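Local coordinates for aminoacyl-histidine dipeptidase (Vibrio alginolyticus, PDB 3MRU), which probably hydrolyses dipeptides, preferentially hydrophobic ones including prolyl amino acids, as a metal-dependent dipeptidase of the M20C family, at residues L77-D82 / L170-E175; T56-I61 / E142-I147. All blocks are in the same frame, centred on the assembly; numbering follows the deposited sequence.

In the fold
Four segments of one mixed sheet make the two contacts. Strand 59-63 comes first in the chain, then strand 75-80, then strand 141-146 and strand 168-171. Across the sheet, 141-146 lies between 59-63 and 75-80. Contact 2 pairs 56-61 with 142-147 and closes a loop of 80 residues. Contact 1 pairs 77-82 with 170-175 and closes one of 87 residues. The two loops cross, because the segments alternate along the chain. Backbone bonding between the neighbouring strands 75-80 and 141-146 ties the contacts together. Contact 2 lies toward the side of the sheet with outermost strand 50-53. Contact 1 reaches the zinc site.

Contact 1 of 2, residues L77-D82 / L170-E175. With ZN (zinc ion), chain D.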
# COMPACT_ATOMS: atom_id res chain seq x y z
N LEU A 77 -20.65 8.00 -2.39
CA LEU A 77 -19.52 8.81 -1.93
C LEU A 77 -18.91 8.20 -0.67
O LEU A 77 -19.64 7.79 0.25
CB LEU A 77 -19.96 10.25 -1.67
CG LEU A 77 -20.67 10.91 -2.84
CD1 LEU A 77 -21.28 12.25 -2.46
CD2 LEU A 77 -19.71 11.10 -3.96
N GLN A 78 -17.59 8.11 -0.62
CA GLN A 78 -16.97 7.36 0.46
C GLN A 78 -15.69 7.95 0.96
O GLN A 78 -14.84 8.42 0.20
CB GLN A 78 -16.76 5.90 0.06
CG GLN A 78 -16.30 4.97 1.20
CD GLN A 78 -14.81 4.78 1.24
OE1 GLN A 78 -14.24 4.55 2.30
NE2 GLN A 78 -14.16 4.86 0.08
N ALA A 79 -15.58 7.91 2.27
CA ALA A 79 -14.43 8.39 2.99
C ALA A 79 -14.37 7.54 4.25
O ALA A 79 -15.29 6.74 4.52
CB ALA A 79 -14.58 9.86 3.34
N HIS A 80 -13.29 7.69 5.02
CA HIS A 80 -13.18 6.98 6.26
C HIS A 80 -13.05 8.01 7.38
O HIS A 80 -12.45 9.08 7.20
CB HIS A 80 -11.98 6.07 6.20
CG HIS A 80 -10.69 6.80 6.21
ND1 HIS A 80 -10.11 7.26 7.36
CD2 HIS A 80 -9.85 7.13 5.20
CE1 HIS A 80 -8.97 7.86 7.07
NE2 HIS A 80 -8.79 7.79 5.76
N ILE A 81 -13.64 7.65 8.54
CA ILE A 81 -13.86 8.55 9.69
C ILE A 81 -12.63 8.73 10.55
O ILE A 81 -12.30 9.84 10.97
CB ILE A 81 -14.99 8.00 10.58
CG1 ILE A 81 -16.31 8.01 9.80
CG2 ILE A 81 -15.10 8.77 11.87
CD1 ILE A 81 -17.45 7.22 10.43
N ASP A 82 -11.93 7.63 10.80
CA ASP A 82 -10.77 7.71 11.65
C ASP A 82 -9.68 8.54 11.03
O ASP A 82 -9.53 8.59 9.81
CB ASP A 82 -10.25 6.33 12.02
CG ASP A 82 -9.54 5.65 10.90
OD1 ASP A 82 -10.19 5.36 9.87
OD2 ASP A 82 -8.33 5.39 11.06
N LEU A 170 -17.39 6.53 -5.31
CA LEU A 170 -16.42 7.61 -5.37
C LEU A 170 -15.64 7.74 -4.07
O LEU A 170 -16.13 8.30 -3.08
CB LEU A 170 -17.08 8.92 -5.77
CG LEU A 170 -17.88 8.80 -7.08
CD1 LEU A 170 -18.98 9.86 -7.18
CD2 LEU A 170 -17.00 8.78 -8.35
N ASN A 171 -14.43 7.19 -4.07
CA ASN A 171 -13.58 7.31 -2.94
C ASN A 171 -12.78 8.59 -3.02
O ASN A 171 -12.21 8.91 -4.06
CB ASN A 171 -12.68 6.11 -2.80
CG ASN A 171 -11.65 6.31 -1.72
OD1 ASN A 171 -11.86 5.91 -0.58
ND2 ASN A 171 -10.55 6.97 -2.06
N THR A 172 -12.72 9.29 -1.90
CA THR A 172 -12.11 10.61 -1.82
C THR A 172 -10.81 10.51 -1.04
O THR A 172 -10.42 11.46 -0.36
CB THR A 172 -13.00 11.52 -1.03
OG1 THR A 172 -12.86 11.19 0.35
CG2 THR A 172 -14.45 11.31 -1.41
N ASP A 173 -10.16 9.35 -1.11
CA ASP A 173 -9.05 9.03 -0.22
C ASP A 173 -7.67 9.18 -0.87
O ASP A 173 -6.65 9.03 -0.20
CB ASP A 173 -9.25 7.62 0.38
CG ASP A 173 -8.45 7.38 1.68
OD1 ASP A 173 -8.51 6.24 2.22
OD2 ASP A 173 -7.77 8.32 2.16
N SER A 174 -7.62 9.47 -2.17
CA SER A 174 -6.33 9.76 -2.81
C SER A 174 -5.82 11.12 -2.38
O SER A 174 -6.61 11.96 -1.96
CB SER A 174 -6.44 9.73 -4.33
OG SER A 174 -5.39 10.51 -4.90
N GLU A 175 -4.52 11.36 -2.52
CA GLU A 175 -3.95 12.64 -2.07
C GLU A 175 -3.26 13.51 -3.14
O GLU A 175 -2.27 14.18 -2.84
CB GLU A 175 -3.06 12.45 -0.84
CG GLU A 175 -2.19 11.19 -0.85
CD GLU A 175 -3.00 9.94 -0.57
OE1 GLU A 175 -3.34 9.23 -1.54
OE2 GLU A 175 -3.33 9.71 0.62
ZN ZN D . -6.58 7.69 4.11
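Leu77 and Gln78 pair with Leu170 and Asn171 as neighbouring parallel strands in the mixed sheet of the M20 catalytic domain. The bonds are few. Gln78 N gives a hydrogen bond to Leu170 O at 2.9 Å. Thr172 N gives one to Gln78 O at 3.1 Å. The same carbonyl receives a weak bond from Thr172 OG1. On one sheet face Leu77 and Leu170 lie side by side and point the same way, with Leu77 CD2 3.5 Å from Leu170 CD1. Met479 of helix 469-485 packs on both leucines.

Past the paired residues both segments reach the zinc site. The Asp173 side chain starts with CB directed toward segment 77-82. Asp173 CG is anti to the backbone N (chi1 -160°) and sits 3.8 Å from His80 CD2, at the edge of the ring. Asp173 OD1 comes to 3.4 Å from His80 CD2, near the ring plane. OD2 turns to the metal and also takes a hydrogen bond from Asn120. The carboxylate is tilted 55° to the imidazole. Asp119 OD1 binds the same zinc ion and lies close to His80 NE2. His80 NE2 faces the zinc ion at 2.8 Å, a long metal bond. Asp173 OD2 is closer to the zinc ion, at 2.4 Å.

Contact 2 of 2, residues T56-I61 / E142-I147; sequences TGNVFI and EVLLTI
Val59 and Ile61 pair with Leu145 and Val143 in an antiparallel strand pair on the mixed sheet that carries the zinc site. Both are hydrogen-bonded pairs, and each uses the N and O of both partners. Val59 N reaches Leu145 O at 3.1 Å, and Leu145 N reaches Val59 O at 2.9 Å. Ile61 N bonds to Val143 O at 3.2 Å. Val143 N returns a bond to Ile61 O at 3.1 Å.

Phe60 and Leu144 form the non-hydrogen-bonded pair between them. Their outward polar atoms are used elsewhere: the Phe60 backbone bonds to Arg52, and Leu144 to Leu77 and Ala79 of strand 75-80. Beyond the strand end, Asn58 OD1 accepts a hydrogen bond from Ile147 N, although the position of OD1 is less sure. Other polar atoms are satisfied from outside: Asn58 ND2 by Gly155 O, Asn58 N by Asp54, and Glu142 OE2 by Lys165 N, while Thr146 OG1 sits by the Gln78 amide and bonds weakly to Ala79 O.

Val59, Ile61, Val143 and Leu145 face helices 36-46 and 124-132. On the other face, Phe60 and Leu144 run side by side. Leu144 CD1 lies 4.3 Å above the plane of the Phe60 ring, offset toward its rim.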
# COMPACT_ATOMS: atom_id res chain seq x y z
N THR A 56 -20.79 -3.79 11.85
CA THR A 56 -19.37 -3.44 12.05
C THR A 56 -19.05 -1.94 12.18
O THR A 56 -17.88 -1.56 12.10
CB THR A 56 -18.52 -3.67 10.80
OG1 THR A 56 -17.28 -2.95 10.92
CG2 THR A 56 -19.22 -3.18 9.57
N GLY A 57 -20.07 -1.11 12.38
CA GLY A 57 -19.84 0.32 12.56
C GLY A 57 -19.60 1.36 11.48
O GLY A 57 -18.98 2.39 11.73
N ASN A 58 -20.09 1.09 10.28
CA ASN A 58 -19.92 1.98 9.13
C ASN A 58 -21.27 2.69 8.95
O ASN A 58 -22.34 2.12 9.22
CB ASN A 58 -19.49 1.30 7.82
CG ASN A 58 -18.13 0.64 7.95
OD1 ASN A 58 -17.13 1.30 8.26
ND2 ASN A 58 -18.09 -0.67 7.71
N VAL A 59 -21.19 3.95 8.52
CA VAL A 59 -22.36 4.82 8.42
C VAL A 59 -22.79 4.89 6.96
O VAL A 59 -21.95 4.99 6.06
CB VAL A 59 -22.07 6.25 8.97
CG1 VAL A 59 -23.35 7.05 9.07
CG2 VAL A 59 -21.37 6.19 10.34
N PHE A 60 -24.10 4.80 6.75
CA PHE A 60 -24.70 4.84 5.42
C PHE A 60 -25.82 5.87 5.45
O PHE A 60 -26.66 5.84 6.34
CB PHE A 60 -25.30 3.48 5.05
CG PHE A 60 -24.35 2.34 5.17
CD1 PHE A 60 -23.80 1.98 6.39
CD2 PHE A 60 -24.02 1.59 4.05
CE1 PHE A 60 -22.92 0.93 6.49
CE2 PHE A 60 -23.16 0.52 4.15
CZ PHE A 60 -22.60 0.20 5.37
N ILE A 61 -25.84 6.78 4.49
CA ILE A 61 -26.79 7.87 4.54
C ILE A 61 -27.40 8.06 3.17
O ILE A 61 -26.69 8.28 2.19
CB ILE A 61 -26.12 9.16 5.04
CG1 ILE A 61 -25.74 9.02 6.51
CG2 ILE A 61 -27.02 10.36 4.84
CD1 ILE A 61 -24.73 10.04 7.02
N GLU A 142 -25.90 7.55 -1.91
CA GLU A 142 -25.51 6.92 -0.66
C GLU A 142 -24.14 7.45 -0.28
O GLU A 142 -23.31 7.71 -1.14
CB GLU A 142 -25.44 5.40 -0.83
CG GLU A 142 -26.69 4.76 -1.45
CD GLU A 142 -26.63 3.23 -1.48
OE1 GLU A 142 -26.73 2.61 -0.40
OE2 GLU A 142 -26.49 2.66 -2.59
N VAL A 143 -23.93 7.65 1.01
CA VAL A 143 -22.62 8.01 1.51
C VAL A 143 -22.16 6.87 2.40
O VAL A 143 -22.92 6.40 3.24
CB VAL A 143 -22.62 9.38 2.27
CG1 VAL A 143 -21.65 9.38 3.45
CG2 VAL A 143 -22.27 10.50 1.31
N LEU A 144 -20.93 6.42 2.19
CA LEU A 144 -20.36 5.40 3.04
C LEU A 144 -19.22 5.95 3.87
O LEU A 144 -18.21 6.40 3.33
CB LEU A 144 -19.84 4.23 2.21
CG LEU A 144 -19.60 2.89 2.91
CD1 LEU A 144 -19.49 3.01 4.42
CD2 LEU A 144 -20.73 2.01 2.56
N LEU A 145 -19.37 5.91 5.18
CA LEU A 145 -18.30 6.37 6.03
C LEU A 145 -17.73 5.19 6.79
O LEU A 145 -18.33 4.73 7.77
CB LEU A 145 -18.78 7.45 6.98
CG LEU A 145 -19.22 8.74 6.29
CD1 LEU A 145 -19.80 9.67 7.29
CD2 LEU A 145 -18.07 9.41 5.55
N THR A 146 -16.58 4.71 6.32
CA THR A 146 -15.96 3.53 6.90
C THR A 146 -15.08 3.85 8.09
O THR A 146 -14.49 4.93 8.18
CB THR A 146 -15.11 2.76 5.89
OG1 THR A 146 -14.30 3.67 5.16
CG2 THR A 146 -16.00 2.00 4.95
N ILE A 147 -15.02 2.88 8.98
CA ILE A 147 -14.29 2.95 10.22
C ILE A 147 -12.93 2.31 10.00
O ILE A 147 -12.85 1.18 9.47
CB ILE A 147 -15.06 2.22 11.35
CG1 ILE A 147 -16.00 3.19 12.07
CG2 ILE A 147 -14.12 1.60 12.37
CD1 ILE A 147 -16.89 4.08 11.17